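Local coordinates for protein beta-lactamase Rm3 (Uncultured bacterium, PDB 5IQK) that hydrolyses beta-lactam antibiotics as a zinc-dependent subclass B3 metallo-beta-lactamase recovered from a metagenome, at residues V184-P187 against G188-F191. Sequence-based numbering, arbitrary orientation.
Sequences VSRP and GFKF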
loop_
_atom_site.group_PDB
_atom_site.type_symbol
_atom_site.label_atom_id
_atom_site.label_comp_id
_atom_site.label_asym_id
_atom_site.label_seq_id
_atom_site.Cartn_x
_atom_site.Cartn_y
_atom_site.Cartn_z
ATOM N N VAL A 184 -5.372 12.800 6.662
ATOM C CA VAL A 184 -5.516 12.609 8.096
ATOM C C VAL A 184 -4.137 12.801 8.723
ATOM O O VAL A 184 -3.111 12.656 8.046
ATOM C CB VAL A 184 -6.062 11.214 8.443
ATOM C CG1 VAL A 184 -7.383 10.984 7.746
ATOM C CG2 VAL A 184 -5.059 10.149 8.002
ATOM N N SER A 185 -4.112 13.140 10.011
ATOM C CA SER A 185 -2.867 13.507 10.686
ATOM C C SER A 185 -3.008 13.395 12.199
ATOM O O SER A 185 -4.083 13.082 12.708
ATOM C CB SER A 185 -2.484 14.952 10.340
ATOM O OG SER A 185 -3.407 15.839 10.959
ATOM N N ARG A 186 -1.934 13.693 12.924
ATOM C CA ARG A 186 -2.097 13.951 14.339
ATOM C C ARG A 186 -2.909 15.242 14.507
ATOM O O ARG A 186 -2.895 16.121 13.625
ATOM C CB ARG A 186 -0.739 14.055 15.038
ATOM C CG ARG A 186 0.077 15.350 14.751
ATOM C CD ARG A 186 1.483 15.071 15.228
ATOM N NE ARG A 186 2.509 16.113 15.086
ATOM C CZ ARG A 186 3.105 16.449 13.937
ATOM N NH1 ARG A 186 4.075 17.349 13.938
ATOM N NH2 ARG A 186 2.712 15.924 12.777
ATOM N N PRO A 187 -3.658 15.352 15.612
ATOM C CA PRO A 187 -4.373 16.610 15.827
ATOM C C PRO A 187 -3.412 17.792 15.868
ATOM O O PRO A 187 -2.299 17.686 16.388
ATOM C CB PRO A 187 -5.064 16.398 17.182
ATOM C CG PRO A 187 -5.281 14.911 17.236
ATOM C CD PRO A 187 -4.016 14.332 16.614
ATOM N N GLY A 188 -3.828 18.900 15.281
ATOM C CA GLY A 188 -3.009 20.097 15.303
ATOM C C GLY A 188 -2.182 20.302 14.048
ATOM O O GLY A 188 -1.836 21.435 13.739
ATOM N N PHE A 189 -1.873 19.218 13.325
ATOM C CA PHE A 189 -1.172 19.326 12.043
ATOM C C PHE A 189 -2.089 19.974 11.024
ATOM O O PHE A 189 -3.282 19.677 11.001
ATOM C CB PHE A 189 -0.716 17.951 11.541
ATOM C CG PHE A 189 -0.066 17.988 10.177
ATOM C CD1 PHE A 189 1.291 18.240 10.056
ATOM C CD2 PHE A 189 -0.816 17.789 9.023
ATOM C CE1 PHE A 189 1.905 18.281 8.809
ATOM C CE2 PHE A 189 -0.211 17.813 7.765
ATOM C CZ PHE A 189 1.150 18.074 7.663
ATOM N N LYS A 190 -1.540 20.868 10.200
ATOM C CA LYS A 190 -2.327 21.554 9.183
ATOM C C LYS A 190 -1.756 21.293 7.790
ATOM O O LYS A 190 -0.638 21.703 7.463
ATOM C CB LYS A 190 -2.399 23.053 9.485
ATOM C CG LYS A 190 -3.168 23.372 10.770
ATOM C CD LYS A 190 -3.941 24.682 10.687
ATOM C CE LYS A 190 -4.467 25.083 12.059
ATOM N NZ LYS A 190 -5.252 26.357 12.044
ATOM N N PHE A 191 -2.516 20.568 6.982
ATOM C CA PHE A 191 -2.118 20.332 5.595
ATOM C C PHE A 191 -1.946 21.642 4.822
ATOM O O PHE A 191 -1.131 21.741 3.895
ATOM C CB PHE A 191 -3.146 19.452 4.902
ATOM C CG PHE A 191 -3.037 18.007 5.279
ATOM C CD1 PHE A 191 -2.230 17.146 4.549
ATOM C CD2 PHE A 191 -3.732 17.512 6.376
ATOM C CE1 PHE A 191 -2.121 15.803 4.904
ATOM C CE2 PHE A 191 -3.642 16.165 6.732
ATOM C CZ PHE A 191 -2.824 15.322 6.005
#
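R186 and F189 close a type II beta turn with P187 and G188 at its two corners: F189 N donates to R186 O over 3.3 Å at an N-H...O angle of 158°, and the directions of 184-187 and 188-191, each taken end to end, lie 149° apart. G188, with positive phi, takes the second corner, where a side chain would collide with the carbonyl oxygen of P187. The R186 oxygen is gripped twice, since S185 OG also donates to it at 2.7 Å, and the two donors arrive from opposite faces of the carbonyl plane. With OG placed between its own backbone N and carbonyl carbon, the S185 hydroxyl reaches forward to the carbonyl of the next residue. The same side chain packs against F189, with S185 CB 3.5 Å from F189 CD2 and OG lying against F189 CB. The R186 side chain is extended from CG to NE and crosses F189 at about a right angle; NH2 comes within 3.8 Å of F189 CD1, with guanidinium and ring planes inclined by 32°, an oblique approach rather than a flat stack. F191 folds back under F189, whose CE2 stands 3.6 Å above the centre of the F191 ring, while F191 CD1 meets the F189 ring at its edge, an edge-to-face arrangement. At its rim, F191 CZ touches V184 O at 3.4 Å, near the ring plane. V184 packs on H155, a zinc ligand, and the R186 side chain lies about 5 Å from a bound zinc ion. This turn belongs to the loop that follows strand 171-178 and precedes helix 200-212 in the chain. R264 of helix 249-269 hydrogen-bonds S185 OG, and E268 of that helix accepts from F191 N. The F191 side chain reaches A200 and L204 of helix 200-212 as well as R264, so the residue two places past the turn packs on both helices.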